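Local coordinates for uncharacterized protein (Cricetid herpesvirus 2, PDB 4ZKQ) that binds chemokines as a viral protein of a rodent gammaherpesvirus, probably acting as a decoy receptor that keeps them from host signalling, at residues I48-K61 / G173-E187. Sequence-based numbering, arbitrary orientation. Where two conformers were deposited one is given.
Sequences ITQTCDKITYGPLK and GAGVCSLWKANDSRE
One face of the Arg186 guanidinium lies against Tyr57, whose CB sits over its centre, 3.4 Å from CZ; the ring beyond runs alongside, the two planes 30° apart. At the edge, in the same plane, is Asp184, whose OD1 engages Arg186 NH1 in a salt bridge through its syn lone pair at 2.9 Å and, on the anti side, accepts from Arg186 N, closing an Asx turn. Tyr57 OH goes on to Asp25. Trp180 meets Pro59 O at its ring edge, 3.5 Å from CE3, while CZ3 lies 3.9 Å from CA of Gly58, the indole resting on the glycine backbone.

Strands 54-59 and 175-181 run parallel, bonds alternating from Lys54 O to Gly58 O, in a mixed sheet with strand 23-26 beside 54-59 and strand 161-169 beside 175-181. Beyond the strand pairing, Lys181 O takes Leu60 N and Asp184 N from opposite faces of its plane, and Lys61 NZ reaches Glu187 O at 2.6 Å. At the other end Asp53 bonds twice with Gly175: its N gives to Gly175 O at 2.8 Å, and OD2, by its anti lone pair, receives Gly175 N in an almost straight bond (175°). With SG beside its own backbone N (chi1 -68°), Cys52 joins Cys177 in a disulfide.

Covalent and polar ties therefore hold the exit of helix 44-51 to the start of strand 175-181, while at the far end the buried Asp184 carboxylate gathers the turn and is balanced by the Arg186 guanidinium, which would favour the ionised aspartate.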
loop_
_atom_site.group_PDB
_atom_site.type_symbol
_atom_site.label_atom_id
_atom_site.label_comp_id
_atom_site.label_asym_id
_atom_site.label_seq_id
_atom_site.Cartn_x
_atom_site.Cartn_y
_atom_site.Cartn_z
ATOM N N ILE A 48 -15.540 -1.535 -0.406
ATOM C CA ILE A 48 -14.587 -2.422 0.242
ATOM C C ILE A 48 -14.990 -3.887 0.023
ATOM O O ILE A 48 -14.172 -4.722 -0.383
ATOM C CB ILE A 48 -14.480 -2.125 1.749
ATOM C CG1 ILE A 48 -13.864 -0.736 1.949
ATOM C CG2 ILE A 48 -13.636 -3.197 2.452
ATOM C CD1 ILE A 48 -14.006 -0.196 3.336
ATOM N N THR A 49 -16.257 -4.187 0.288
ATOM C CA THR A 49 -16.792 -5.535 0.087
ATOM C C THR A 49 -16.511 -6.069 -1.308
ATOM O O THR A 49 -16.157 -7.233 -1.480
ATOM C CB THR A 49 -18.316 -5.561 0.318
ATOM O OG1 THR A 49 -18.573 -5.411 1.714
ATOM C CG2 THR A 49 -18.946 -6.875 -0.175
ATOM N N GLN A 50 -16.672 -5.219 -2.311
ATOM C CA GLN A 50 -16.587 -5.693 -3.683
ATOM C C GLN A 50 -15.170 -5.721 -4.267
ATOM O O GLN A 50 -14.900 -6.558 -5.121
ATOM C CB GLN A 50 -17.478 -4.837 -4.580
ATOM C CG GLN A 50 -18.967 -5.006 -4.284
ATOM C CD GLN A 50 -19.841 -4.149 -5.184
ATOM O OE1 GLN A 50 -19.408 -3.693 -6.241
ATOM N NE2 GLN A 50 -21.076 -3.912 -4.755
ATOM N N THR A 51 -14.275 -4.832 -3.825
ATOM C CA THR A 51 -13.008 -4.625 -4.550
ATOM C C THR A 51 -11.720 -4.702 -3.720
ATOM O O THR A 51 -10.628 -4.656 -4.288
ATOM C CB THR A 51 -13.019 -3.254 -5.273
ATOM O OG1 THR A 51 -12.998 -2.187 -4.315
ATOM C CG2 THR A 51 -14.265 -3.131 -6.155
ATOM N N CYS A 52 -11.833 -4.832 -2.402
ATOM C CA CYS A 52 -10.654 -4.931 -1.540
ATOM C C CYS A 52 -10.294 -6.373 -1.197
ATOM O O CYS A 52 -11.167 -7.174 -0.888
ATOM C CB CYS A 52 -10.886 -4.144 -0.248
ATOM S SG CYS A 52 -10.971 -2.337 -0.475
ATOM N N ASP A 53 -8.998 -6.682 -1.231
ATOM C CA ASP A 53 -8.497 -8.002 -0.851
ATOM C C ASP A 53 -7.848 -7.945 0.523
ATOM O O ASP A 53 -7.660 -8.965 1.181
ATOM C CB ASP A 53 -7.511 -8.514 -1.907
ATOM C CG ASP A 53 -8.158 -8.667 -3.269
ATOM O OD1 ASP A 53 -9.058 -9.525 -3.385
ATOM O OD2 ASP A 53 -7.797 -7.920 -4.211
ATOM N N LYS A 54 -7.553 -6.729 0.966
ATOM C CA LYS A 54 -6.919 -6.507 2.245
ATOM C C LYS A 54 -7.261 -5.094 2.695
ATOM O O LYS A 54 -7.421 -4.206 1.858
ATOM C CB LYS A 54 -5.408 -6.713 2.113
ATOM C CG LYS A 54 -4.555 -5.996 3.133
ATOM C CD LYS A 54 -3.081 -6.344 2.940
ATOM C CE LYS A 54 -2.192 -5.315 3.588
ATOM N NZ LYS A 54 -0.782 -5.765 3.671
ATOM N N ILE A 55 -7.381 -4.881 4.003
ATOM C CA ILE A 55 -7.655 -3.543 4.504
ATOM C C ILE A 55 -6.887 -3.243 5.793
ATOM O O ILE A 55 -6.785 -4.077 6.688
ATOM C CB ILE A 55 -9.163 -3.335 4.719
ATOM C CG1 ILE A 55 -9.456 -1.861 5.025
ATOM C CG2 ILE A 55 -9.697 -4.261 5.808
ATOM C CD1 ILE A 55 -10.913 -1.502 4.868
ATOM N N THR A 56 -6.327 -2.039 5.842
ATOM C CA THR A 56 -5.594 -1.547 6.998
ATOM C C THR A 56 -6.433 -0.457 7.640
ATOM O O THR A 56 -6.972 0.394 6.940
ATOM C CB THR A 56 -4.214 -0.995 6.600
ATOM O OG1 THR A 56 -3.367 -2.076 6.180
ATOM C CG2 THR A 56 -3.534 -0.253 7.770
ATOM N N TYR A 57 -6.572 -0.510 8.962
ATOM C CA TYR A 57 -7.338 0.484 9.702
ATOM C C TYR A 57 -6.399 1.476 10.389
ATOM O O TYR A 57 -5.353 1.088 10.911
ATOM C CB TYR A 57 -8.229 -0.188 10.750
ATOM C CG TYR A 57 -9.098 -1.290 10.216
ATOM C CD1 TYR A 57 -10.329 -1.009 9.632
ATOM C CD2 TYR A 57 -8.701 -2.620 10.303
ATOM C CE1 TYR A 57 -11.134 -2.022 9.143
ATOM C CE2 TYR A 57 -9.499 -3.635 9.816
ATOM C CZ TYR A 57 -10.714 -3.331 9.239
ATOM O OH TYR A 57 -11.519 -4.342 8.758
ATOM N N GLY A 58 -6.764 2.750 10.381
ATOM C CA GLY A 58 -5.959 3.758 11.055
ATOM C C GLY A 58 -6.717 5.036 11.358
ATOM O O GLY A 58 -7.892 5.164 11.030
ATOM N N PRO A 59 -6.043 5.992 12.013
ATOM C CA PRO A 59 -6.637 7.269 12.398
ATOM C C PRO A 59 -6.472 8.337 11.324
ATOM O O PRO A 59 -5.373 8.495 10.797
ATOM C CB PRO A 59 -5.839 7.645 13.651
ATOM C CG PRO A 59 -4.467 7.133 13.349
ATOM C CD PRO A 59 -4.662 5.869 12.508
ATOM N N LEU A 60 -7.542 9.066 11.031
ATOM C CA LEU A 60 -7.460 10.231 10.158
ATOM C C LEU A 60 -7.059 11.445 10.983
ATOM O O LEU A 60 -7.818 11.884 11.842
ATOM C CB LEU A 60 -8.796 10.483 9.461
ATOM C CG LEU A 60 -8.851 11.677 8.501
ATOM C CD1 LEU A 60 -7.784 11.582 7.408
ATOM C CD2 LEU A 60 -10.230 11.754 7.893
ATOM N N LYS A 61 -5.862 11.970 10.728
ATOM C CA LYS A 61 -5.335 13.108 11.475
ATOM C C LYS A 61 -4.972 14.283 10.573
ATOM O O LYS A 61 -4.468 14.094 9.465
ATOM C CB LYS A 61 -4.098 12.704 12.258
ATOM C CG LYS A 61 -4.354 11.682 13.348
ATOM C CD LYS A 61 -3.084 11.361 14.096
ATOM C CE LYS A 61 -3.383 10.484 15.301
ATOM N NZ LYS A 61 -2.162 10.187 16.092
ATOM N N GLY A 173 -3.127 -6.484 -9.548
ATOM C CA GLY A 173 -4.580 -6.458 -9.536
ATOM C C GLY A 173 -5.157 -6.535 -8.132
ATOM O O GLY A 173 -6.357 -6.340 -7.935
ATOM N N ALA A 174 -4.308 -6.815 -7.146
ATOM C CA ALA A 174 -4.766 -6.888 -5.763
ATOM C C ALA A 174 -5.299 -5.534 -5.300
ATOM O O ALA A 174 -4.716 -4.492 -5.602
ATOM C CB ALA A 174 -3.642 -7.355 -4.857
ATOM N N GLY A 175 -6.414 -5.563 -4.576
ATOM C CA GLY A 175 -6.985 -4.367 -3.993
ATOM C C GLY A 175 -6.505 -4.187 -2.569
ATOM O O GLY A 175 -6.997 -4.840 -1.644
ATOM N N VAL A 176 -5.527 -3.306 -2.396
ATOM C CA VAL A 176 -4.944 -3.056 -1.088
ATOM C C VAL A 176 -5.501 -1.756 -0.538
ATOM O O VAL A 176 -5.196 -0.674 -1.033
ATOM C CB VAL A 176 -3.420 -3.001 -1.167
ATOM C CG1 VAL A 176 -2.828 -2.729 0.194
ATOM C CG2 VAL A 176 -2.901 -4.318 -1.703
ATOM N N CYS A 177 -6.323 -1.874 0.495
ATOM C CA CYS A 177 -7.114 -0.747 0.947
ATOM C C CYS A 177 -6.730 -0.250 2.324
ATOM O O CYS A 177 -6.133 -0.971 3.124
ATOM C CB CYS A 177 -8.588 -1.122 0.922
ATOM S SG CYS A 177 -9.102 -1.594 -0.741
ATOM N N SER A 178 -7.065 1.002 2.597
ATOM C CA SER A 178 -6.849 1.555 3.919
ATOM C C SER A 178 -8.020 2.446 4.280
ATOM O O SER A 178 -8.532 3.186 3.442
ATOM C CB SER A 178 -5.532 2.326 3.978
ATOM O OG SER A 178 -5.510 3.370 3.032
ATOM N N LEU A 179 -8.450 2.349 5.531
ATOM C CA LEU A 179 -9.587 3.114 6.018
ATOM C C LEU A 179 -9.151 3.957 7.201
ATOM O O LEU A 179 -8.811 3.428 8.258
ATOM C CB LEU A 179 -10.747 2.191 6.390
ATOM C CG LEU A 179 -12.072 2.881 6.736
ATOM C CD1 LEU A 179 -12.550 3.721 5.568
ATOM C CD2 LEU A 179 -13.107 1.826 7.097
ATOM N N TRP A 180 -9.149 5.271 6.990
ATOM C CA TRP A 180 -8.674 6.243 7.968
ATOM C C TRP A 180 -9.880 6.957 8.546
ATOM O O TRP A 180 -10.533 7.722 7.848
ATOM C CB TRP A 180 -7.711 7.245 7.322
ATOM C CG TRP A 180 -6.648 6.561 6.564
ATOM C CD1 TRP A 180 -6.669 6.231 5.242
ATOM C CD2 TRP A 180 -5.411 6.075 7.081
ATOM N NE1 TRP A 180 -5.515 5.571 4.900
ATOM C CE2 TRP A 180 -4.722 5.464 6.016
ATOM C CE3 TRP A 180 -4.810 6.099 8.348
ATOM C CZ2 TRP A 180 -3.473 4.883 6.168
ATOM C CZ3 TRP A 180 -3.566 5.526 8.499
ATOM C CH2 TRP A 180 -2.912 4.922 7.416
ATOM N N LYS A 181 -10.182 6.679 9.812
ATOM C CA LYS A 181 -11.350 7.256 10.471
ATOM C C LYS A 181 -10.954 8.303 11.497
ATOM O O LYS A 181 -9.970 8.148 12.222
ATOM C CB LYS A 181 -12.181 6.173 11.162
ATOM C CG LYS A 181 -12.737 5.120 10.237
ATOM C CD LYS A 181 -13.758 4.257 10.965
ATOM C CE LYS A 181 -13.920 2.909 10.296
ATOM N NZ LYS A 181 -12.930 1.902 10.783
ATOM N N ALA A 182 -11.723 9.381 11.549
ATOM C CA ALA A 182 -11.529 10.375 12.584
ATOM C C ALA A 182 -11.849 9.707 13.922
ATOM O O ALA A 182 -12.844 8.997 14.039
ATOM C CB ALA A 182 -12.412 11.585 12.354
ATOM N N ASN A 183 -10.993 9.923 14.909
ATOM C CA ASN A 183 -11.162 9.312 16.229
ATOM C C ASN A 183 -11.161 7.779 16.208
ATOM O O ASN A 183 -11.753 7.142 17.077
ATOM C CB ASN A 183 -12.454 9.812 16.880
ATOM C CG ASN A 183 -12.404 11.296 17.201
ATOM O OD1 ASN A 183 -11.373 11.810 17.625
ATOM N ND2 ASN A 183 -13.517 11.988 16.995
ATOM N N ASP A 184 -10.489 7.190 15.224
ATOM C CA ASP A 184 -10.215 5.761 15.257
ATOM C C ASP A 184 -9.455 5.440 16.540
ATOM O O ASP A 184 -8.673 6.261 17.025
ATOM C CB ASP A 184 -9.397 5.328 14.042
ATOM C CG ASP A 184 -9.453 3.841 13.815
ATOM O OD1 ASP A 184 -8.614 3.118 14.390
ATOM O OD2 ASP A 184 -10.346 3.395 13.071
ATOM N N SER A 185 -9.665 4.251 17.091
ATOM C CA SER A 185 -8.994 3.879 18.336
ATOM C C SER A 185 -7.491 3.709 18.135
ATOM O O SER A 185 -6.713 3.823 19.082
ATOM C CB SER A 185 -9.582 2.585 18.899
ATOM O OG SER A 185 -9.277 1.490 18.059
ATOM N N ARG A 186 -7.084 3.444 16.898
ATOM C CA ARG A 186 -5.677 3.162 16.594
ATOM C C ARG A 186 -4.846 4.439 16.477
ATOM O O ARG A 186 -4.135 4.646 15.495
ATOM C CB ARG A 186 -5.588 2.348 15.305
ATOM C CG ARG A 186 -6.414 1.075 15.367
ATOM C CD ARG A 186 -6.545 0.422 14.005
ATOM N NE ARG A 186 -7.361 -0.790 14.037
ATOM C CZ ARG A 186 -8.687 -0.796 14.107
ATOM N NH1 ARG A 186 -9.353 0.347 14.173
ATOM N NH2 ARG A 186 -9.351 -1.944 14.109
ATOM N N GLU A 187 -4.915 5.278 17.506
ATOM C CA GLU A 187 -4.365 6.628 17.436
ATOM C C GLU A 187 -2.834 6.687 17.403
ATOM O O GLU A 187 -2.266 7.709 17.023
ATOM C CB GLU A 187 -4.895 7.454 18.619
ATOM C CG GLU A 187 -4.459 6.943 19.973
ATOM C CD GLU A 187 -5.244 7.569 21.120
ATOM O OE1 GLU A 187 -6.243 8.273 20.861
ATOM O OE2 GLU A 187 -4.858 7.349 22.283
HETATM O O HOH W 1 -8.971 -4.626 -6.708
HETATM O O HOH W 2 -3.766 -2.403 3.552
HETATM O O HOH W 3 -8.107 10.813 14.428
#